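Local coordinates for agrin (Gallus gallus, PDB 1PZ7), which serves as a basal lamina protein whose laminin G-like domain binds calcium and whose function is modulated by alternative splicing and by that calcium, at residues A46-N50 with Y117-R121; L64-G69 with A149-M155. All coordinates share one frame. Residue numbers count along the deposited sequence, not the author numbering.

Contact 1. Residues A46-N50 with Y117-R121; sequences ALQSN and YRVQR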
ATOM      1  N   ALA A  46      14.879  -5.511   8.645  1.00 18.08           N
ATOM      2  CA  ALA A  46      15.080  -4.083   8.886  1.00 16.70           C
ATOM      3  C   ALA A  46      15.299  -3.406   7.538  1.00 15.54           C
ATOM      4  O   ALA A  46      16.436  -3.214   7.106  1.00 15.37           O
ATOM      5  CB  ALA A  46      16.269  -3.858   9.802  1.00 16.62           C
ATOM      6  N   LEU A  47      14.202  -3.044   6.881  1.00 14.24           N
ATOM      7  CA  LEU A  47      14.258  -2.518   5.521  1.00 13.35           C
ATOM      8  C   LEU A  47      14.687  -1.064   5.412  1.00 12.70           C
ATOM      9  O   LEU A  47      14.091  -0.173   6.018  1.00 12.20           O
ATOM     10  CB  LEU A  47      12.902  -2.683   4.837  1.00 13.34           C
ATOM     11  CG  LEU A  47      12.393  -4.116   4.701  1.00 13.59           C
ATOM     12  CD1 LEU A  47      11.053  -4.111   3.995  1.00 14.28           C
ATOM     13  CD2 LEU A  47      13.396  -4.968   3.943  1.00 13.83           C
ATOM     14  N   GLN A  48      15.712  -0.837   4.599  1.00 12.29           N
ATOM     15  CA  GLN A  48      16.223   0.492   4.335  1.00 12.22           C
ATOM     16  C   GLN A  48      15.275   1.262   3.432  1.00 11.45           C
ATOM     17  O   GLN A  48      15.199   2.485   3.504  1.00 11.43           O
ATOM     18  CB  GLN A  48      17.580   0.387   3.646  1.00 12.54           C
ATOM     19  CG  GLN A  48      18.643  -0.279   4.488  1.00 14.51           C
ATOM     20  CD  GLN A  48      19.047   0.569   5.673  1.00 16.02           C
ATOM     21  OE1 GLN A  48      19.425   0.043   6.720  1.00 18.04           O
ATOM     22  NE2 GLN A  48      18.962   1.884   5.518  1.00 17.97           N
ATOM     23  N   SER A  49      14.547   0.541   2.583  1.00 10.75           N
ATOM     24  CA  SER A  49      13.669   1.180   1.614  1.00 10.62           C
ATOM     25  C   SER A  49      12.409   0.381   1.314  1.00 10.03           C
ATOM     26  O   SER A  49      12.277  -0.782   1.701  1.00  9.58           O
ATOM     27  CB  SER A  49      14.421   1.389   0.300  1.00 10.71           C
ATOM     28  OG  SER A  49      14.737   0.145  -0.292  1.00 11.95           O
ATOM     29  N   ASN A  50      11.480   1.050   0.638  1.00  9.62           N
ATOM     30  CA  ASN A  50      10.259   0.437   0.126  1.00  9.63           C
ATOM     31  C   ASN A  50       9.961   1.094  -1.198  1.00  9.58           C
ATOM     32  O   ASN A  50      10.134   2.304  -1.338  1.00 10.32           O
ATOM     33  CB  ASN A  50       9.060   0.681   1.041  1.00  9.44           C
ATOM     34  CG  ASN A  50       9.163  -0.039   2.363  1.00  9.39           C
ATOM     35  OD1 ASN A  50       8.859  -1.231   2.470  1.00 10.99           O
ATOM     36  ND2 ASN A  50       9.565   0.684   3.387  1.00  7.25           N
ATOM     37  N   TYR A 117       7.663   5.649  -2.905  1.00 11.45           N
ATOM     38  CA  TYR A 117       8.852   5.015  -2.365  1.00 11.29           C
ATOM     39  C   TYR A 117       9.401   5.732  -1.148  1.00 10.50           C
ATOM     40  O   TYR A 117       9.075   6.891  -0.866  1.00 10.53           O
ATOM     41  CB  TYR A 117       9.934   4.831  -3.436  1.00 11.93           C
ATOM     42  CG  TYR A 117      10.539   6.092  -4.005  1.00 13.29           C
ATOM     43  CD1 TYR A 117      10.069   6.634  -5.193  1.00 15.07           C
ATOM     44  CD2 TYR A 117      11.614   6.717  -3.382  1.00 14.39           C
ATOM     45  CE1 TYR A 117      10.633   7.773  -5.733  1.00 16.38           C
ATOM     46  CE2 TYR A 117      12.185   7.861  -3.916  1.00 15.63           C
ATOM     47  CZ  TYR A 117      11.690   8.380  -5.090  1.00 16.19           C
ATOM     48  OH  TYR A 117      12.257   9.518  -5.618  1.00 18.05           O
ATOM     49  N   ARG A 118      10.221   4.998  -0.411  1.00  9.89           N
ATOM     50  CA  ARG A 118      10.859   5.487   0.789  1.00  9.44           C
ATOM     51  C   ARG A 118      12.288   4.975   0.795  1.00  9.35           C
ATOM     52  O   ARG A 118      12.524   3.805   0.511  1.00  9.67           O
ATOM     53  CB  ARG A 118      10.130   4.980   2.033  1.00  9.49           C
ATOM     54  CG  ARG A 118      10.815   5.357   3.347  1.00  8.89           C
ATOM     55  CD  ARG A 118      10.323   4.586   4.558  1.00  9.04           C
ATOM     56  NE  ARG A 118      10.673   3.172   4.454  1.00  8.10           N
ATOM     57  CZ  ARG A 118      11.800   2.620   4.897  1.00  9.31           C
ATOM     58  NH1 ARG A 118      12.737   3.348   5.493  1.00  8.96           N
ATOM     59  NH2 ARG A 118      11.990   1.319   4.738  1.00  8.94           N
ATOM     60  N   VAL A 119      13.231   5.867   1.080  1.00  8.97           N
ATOM     61  CA  VAL A 119      14.634   5.506   1.255  1.00  9.31           C
ATOM     62  C   VAL A 119      14.987   6.092   2.616  1.00  8.88           C
ATOM     63  O   VAL A 119      15.051   7.312   2.768  1.00  9.06           O
ATOM     64  CB  VAL A 119      15.547   6.093   0.154  1.00  9.56           C
ATOM     65  CG1 VAL A 119      16.999   5.733   0.415  1.00 10.25           C
ATOM     66  CG2 VAL A 119      15.124   5.607  -1.230  1.00 10.40           C
ATOM     67  N   GLN A 120      15.167   5.224   3.606  1.00  8.98           N
ATOM     68  CA  GLN A 120      15.415   5.652   4.979  1.00  9.33           C
ATOM     69  C   GLN A 120      14.253   6.556   5.412  1.00  9.32           C
ATOM     70  O   GLN A 120      13.107   6.134   5.324  1.00  9.42           O
ATOM     71  CB  GLN A 120      16.812   6.267   5.118  1.00  9.54           C
ATOM     72  CG  GLN A 120      17.884   5.253   4.711  1.00 10.62           C
ATOM     73  CD  GLN A 120      19.288   5.591   5.172  1.00 12.29           C
ATOM     74  OE1 GLN A 120      20.260   5.072   4.619  1.00 14.44           O
ATOM     75  NE2 GLN A 120      19.403   6.433   6.187  1.00 11.85           N
ATOM     76  N   ARG A 121      14.516   7.785   5.842  1.00  9.03           N
ATOM     77  CA  ARG A 121      13.424   8.651   6.295  1.00  9.48           C
ATOM     78  C   ARG A 121      12.717   9.390   5.163  1.00  9.03           C
ATOM     79  O   ARG A 121      11.617   9.906   5.353  1.00  8.75           O
ATOM     80  CB  ARG A 121      13.947   9.680   7.294  1.00  9.78           C
ATOM     81  CG  ARG A 121      14.632   9.077   8.512  1.00 11.62           C
ATOM     82  CD  ARG A 121      15.393  10.093   9.344  1.00 15.38           C
ATOM     83  NE  ARG A 121      14.651  11.341   9.438  1.00 18.76           N
ATOM     84  CZ  ARG A 121      15.148  12.554   9.217  1.00 16.86           C
ATOM     85  NH1 ARG A 121      16.432  12.745   8.901  1.00 17.33           N
ATOM     86  NH2 ARG A 121      14.346  13.596   9.333  1.00 18.56           N
TER
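Start at L47, where the strand that opens at residue 45 is about to break. Its carbonyl O accepts a hydrogen bond from R118 NH2 (2.9 Å, 164° at the hydrogen), while backbone bonds to L144 tie L47 to the neighbouring strand 144-146. Q48 forms the break itself: with psi near -29° it leaves the extended path, yet its O still takes the N-H of Q120 at 2.7 Å, next to the point where strand 112-119 ends. Pairing becomes regular at S49, which sits opposite V119 as an antiparallel non-hydrogen-bonded pair, the two side chains on one face of the sheet. S49 CA also lies over one face of the R118 guanidinium. N50 and R118 then make the hydrogen-bonded pair, N50 N to R118 O and R118 N to N50 O, both 2.9 Å, and their side chains share the opposite face, where both touch I78 of the other sheet. The R118 side chain reaches across the 47-50 backbone, on the face it shares with N50, and its NH1 meets Q120 O at 2.8 Å. Its side chain is about 8 Å from the bound calcium ion and touches L93, one of the metal's ligands. Chemically, a buried guanidinium, hydrogen-bonded to L47 O on the far side of the Q48 break and to Q120 O beyond strand 112-119, pins the irregular backbone where the pairing ends.

Contact 2. Residues L64-G69 with A149-M155; sequences LILWSG and ALWLGGM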
ATOM      1  N   LEU A  64      -8.334   1.996   2.194  1.00  8.25           N
ATOM      2  CA  LEU A  64      -6.975   1.506   2.349  1.00  8.15           C
ATOM      3  C   LEU A  64      -6.553   0.771   1.081  1.00  8.31           C
ATOM      4  O   LEU A  64      -7.196  -0.193   0.668  1.00  8.96           O
ATOM      5  CB  LEU A  64      -6.886   0.581   3.561  1.00  8.51           C
ATOM      6  CG  LEU A  64      -5.510  -0.018   3.859  1.00  9.00           C
ATOM      7  CD1 LEU A  64      -4.471   1.074   4.106  1.00  8.71           C
ATOM      8  CD2 LEU A  64      -5.607  -0.923   5.058  1.00 10.59           C
ATOM      9  N   ILE A  65      -5.477   1.237   0.464  1.00  8.36           N
ATOM     10  CA  ILE A  65      -4.966   0.612  -0.751  1.00  8.65           C
ATOM     11  C   ILE A  65      -3.978  -0.500  -0.423  1.00  8.75           C
ATOM     12  O   ILE A  65      -4.104  -1.622  -0.908  1.00  8.49           O
ATOM     13  CB  ILE A  65      -4.277   1.650  -1.665  1.00  8.50           C
ATOM     14  CG1 ILE A  65      -5.280   2.717  -2.116  1.00  9.03           C
ATOM     15  CG2 ILE A  65      -3.644   0.950  -2.874  1.00  9.81           C
ATOM     16  CD1 ILE A  65      -4.636   3.946  -2.735  1.00  9.90           C
ATOM     17  N   LEU A  66      -3.002  -0.183   0.415  1.00  9.33           N
ATOM     18  CA  LEU A  66      -1.934  -1.117   0.701  1.00  9.93           C
ATOM     19  C   LEU A  66      -1.385  -0.854   2.097  1.00  9.09           C
ATOM     20  O   LEU A  66      -1.279   0.296   2.523  1.00  9.13           O
ATOM     21  CB  LEU A  66      -0.869  -0.949  -0.392  1.00 10.92           C
ATOM     22  CG  LEU A  66       0.537  -1.521  -0.323  1.00 12.60           C
ATOM     23  CD1 LEU A  66       1.095  -1.537  -1.737  1.00 13.56           C
ATOM     24  CD2 LEU A  66       1.428  -0.697   0.585  1.00 12.34           C
ATOM     25  N   TRP A  67      -1.055  -1.923   2.812  1.00  8.69           N
ATOM     26  CA  TRP A  67      -0.443  -1.820   4.132  1.00  8.79           C
ATOM     27  C   TRP A  67       0.705  -2.812   4.183  1.00  8.76           C
ATOM     28  O   TRP A  67       0.504  -4.004   3.998  1.00  8.65           O
ATOM     29  CB  TRP A  67      -1.443  -2.127   5.247  1.00  9.04           C
ATOM     30  CG  TRP A  67      -0.882  -1.926   6.643  1.00  8.42           C
ATOM     31  CD1 TRP A  67      -0.003  -2.737   7.313  1.00  8.79           C
ATOM     32  CD2 TRP A  67      -1.167  -0.839   7.526  1.00  8.65           C
ATOM     33  NE1 TRP A  67       0.270  -2.215   8.555  1.00  9.35           N
ATOM     34  CE2 TRP A  67      -0.435  -1.051   8.712  1.00  9.30           C
ATOM     35  CE3 TRP A  67      -1.973   0.299   7.437  1.00  9.53           C
ATOM     36  CZ2 TRP A  67      -0.483  -0.169   9.787  1.00  9.29           C
ATOM     37  CZ3 TRP A  67      -2.022   1.169   8.509  1.00  9.29           C
ATOM     38  CH2 TRP A  67      -1.285   0.928   9.668  1.00  9.91           C
ATOM     39  N   SER A  68       1.909  -2.306   4.408  1.00  8.83           N
ATOM     40  CA  SER A  68       3.088  -3.150   4.527  1.00  8.89           C
ATOM     41  C   SER A  68       3.595  -3.044   5.958  1.00  8.69           C
ATOM     42  O   SER A  68       3.940  -1.958   6.423  1.00  8.85           O
ATOM     43  CB  SER A  68       4.164  -2.711   3.537  1.00  9.13           C
ATOM     44  OG  SER A  68       5.356  -3.458   3.715  1.00  9.76           O
ATOM     45  N   GLY A  69       3.619  -4.166   6.663  1.00  8.91           N
ATOM     46  CA  GLY A  69       4.084  -4.201   8.036  1.00  9.39           C
ATOM     47  C   GLY A  69       3.501  -5.400   8.747  1.00  9.87           C
ATOM     48  O   GLY A  69       2.585  -6.038   8.228  1.00 10.20           O
ATOM     49  N   ALA A 149       5.068  -8.928   5.675  1.00 10.86           N
ATOM     50  CA  ALA A 149       3.647  -9.024   5.350  1.00 10.69           C
ATOM     51  C   ALA A 149       3.186  -7.810   4.553  1.00 10.27           C
ATOM     52  O   ALA A 149       3.601  -6.681   4.819  1.00  9.62           O
ATOM     53  CB  ALA A 149       2.816  -9.158   6.614  1.00 10.85           C
ATOM     54  N   LEU A 150       2.313  -8.054   3.583  1.00 10.27           N
ATOM     55  CA  LEU A 150       1.757  -6.998   2.751  1.00 10.45           C
ATOM     56  C   LEU A 150       0.286  -7.292   2.495  1.00 10.00           C
ATOM     57  O   LEU A 150      -0.076  -8.410   2.129  1.00  9.89           O
ATOM     58  CB  LEU A 150       2.523  -6.916   1.430  1.00 10.86           C
ATOM     59  CG  LEU A 150       1.945  -5.998   0.354  1.00 12.28           C
ATOM     60  CD1 LEU A 150       2.043  -4.565   0.786  1.00 12.72           C
ATOM     61  CD2 LEU A 150       2.675  -6.219  -0.964  1.00 13.33           C
ATOM     62  N   TRP A 151      -0.565  -6.294   2.699  1.00  9.77           N
ATOM     63  CA  TRP A 151      -1.992  -6.445   2.458  1.00  9.89           C
ATOM     64  C   TRP A 151      -2.445  -5.449   1.402  1.00  9.54           C
ATOM     65  O   TRP A 151      -2.020  -4.302   1.406  1.00  9.26           O
ATOM     66  CB  TRP A 151      -2.791  -6.238   3.749  1.00 10.47           C
ATOM     67  CG  TRP A 151      -2.571  -7.307   4.776  1.00 12.37           C
ATOM     68  CD1 TRP A 151      -1.644  -7.305   5.776  1.00 13.92           C
ATOM     69  CD2 TRP A 151      -3.299  -8.532   4.912  1.00 13.87           C
ATOM     70  NE1 TRP A 151      -1.744  -8.454   6.520  1.00 15.41           N
ATOM     71  CE2 TRP A 151      -2.753  -9.227   6.010  1.00 14.26           C
ATOM     72  CE3 TRP A 151      -4.352  -9.118   4.212  1.00 15.38           C
ATOM     73  CZ2 TRP A 151      -3.227 -10.467   6.423  1.00 15.86           C
ATOM     74  CZ3 TRP A 151      -4.821 -10.351   4.623  1.00 15.98           C
ATOM     75  CH2 TRP A 151      -4.261 -11.012   5.721  1.00 15.98           C
ATOM     76  N   LEU A 152      -3.311  -5.899   0.505  1.00  9.41           N
ATOM     77  CA  LEU A 152      -3.816  -5.053  -0.558  1.00  9.89           C
ATOM     78  C   LEU A 152      -5.335  -4.952  -0.457  1.00  9.96           C
ATOM     79  O   LEU A 152      -6.008  -5.955  -0.251  1.00  9.92           O
ATOM     80  CB  LEU A 152      -3.416  -5.662  -1.899  1.00 10.24           C
ATOM     81  CG  LEU A 152      -3.583  -4.851  -3.178  1.00 11.89           C
ATOM     82  CD1 LEU A 152      -2.684  -3.636  -3.179  1.00 12.60           C
ATOM     83  CD2 LEU A 152      -3.270  -5.742  -4.368  1.00 12.51           C
ATOM     84  N   GLY A 153      -5.856  -3.733  -0.582  1.00 10.20           N
ATOM     85  CA  GLY A 153      -7.289  -3.481  -0.579  1.00 10.55           C
ATOM     86  C   GLY A 153      -7.944  -3.425   0.786  1.00 10.86           C
ATOM     87  O   GLY A 153      -9.128  -3.122   0.910  1.00 10.40           O
ATOM     88  N   GLY A 154      -7.177  -3.722   1.822  1.00 11.35           N
ATOM     89  CA  GLY A 154      -7.722  -3.796   3.155  1.00 12.30           C
ATOM     90  C   GLY A 154      -6.718  -4.458   4.058  1.00 12.88           C
ATOM     91  O   GLY A 154      -5.577  -4.703   3.657  1.00 13.67           O
ATOM     92  N   MET A 155      -7.153  -4.761   5.272  1.00 14.15           N
ATOM     93  CA  MET A 155      -6.268  -5.255   6.299  1.00 14.81           C
ATOM     94  C   MET A 155      -6.980  -6.235   7.205  1.00 15.06           C
ATOM     95  O   MET A 155      -8.165  -6.082   7.473  1.00 14.86           O
ATOM     96  CB  MET A 155      -5.842  -4.055   7.129  1.00 15.07           C
ATOM     97  CG  MET A 155      -4.598  -4.222   7.897  1.00 16.40           C
ATOM     98  SD  MET A 155      -3.882  -2.617   7.959  1.00 16.66           S
ATOM     99  CE  MET A 155      -4.919  -1.786   9.145  1.00 16.66           C
TER
HETATM  100  O   HOH W   1       6.061  -5.660   5.276  1.00 14.77           O
HETATM  101  O   HOH W   2       0.080  -7.952   8.505  1.00 31.98           O
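Two neighbouring strands in the six-stranded sheet of the laminin G-like β-sandwich meet here, antiparallel, their short axes 4.7 Å apart at 168°. W67 and W151 form the hydrogen-bonded pair, W67 N to W151 O at 2.9 Å and W151 N to W67 O at 2.8 Å; G153 N to I65 O (2.8 Å) and G69 N to A149 O (3.1 Å) extend the pairing at its two ends. I65 and L66 form a classic beta bulge opposite L80 of strand 77-83. L66, S68, L150 and L152 share one face, with L66 CG 3.6 Å from L150 CD1, and L66 and S68 pack there on F52 of the other sheet. G153, at positive phi, starts the turn that brings M155 back over the tryptophan face of the sheet. There M155 makes a Met-aromatic contact: its SD stands 3.5 Å from the centroid of the W67 five-membered ring, and its CE makes a CH-pi contact over the face of the W67 six-membered ring, 4.2 Å from the centroid.

How the contacts relate
Contacts 1 and 2 lie in the two different sheets of the sandwich, their centres about 17 Å apart and their nearest atoms about 4 Å apart without touching. Along the chain they interleave: 46-50, then 64-69, then 117-121, then 149-155. Strand 45-58 leads directly into strand 63-68, so the chain crosses from one sheet to the other between the first two segments, and each then pairs with a strand far ahead in sequence. Side chains of F52, L54 and I56 pack against strand 63-68 across the interior, joining segments distant in sequence into one laminin G-like domain. Contact 2 is more central, but both approach the calcium ion, R118 to about 8 Å and G69 to about 10 Å.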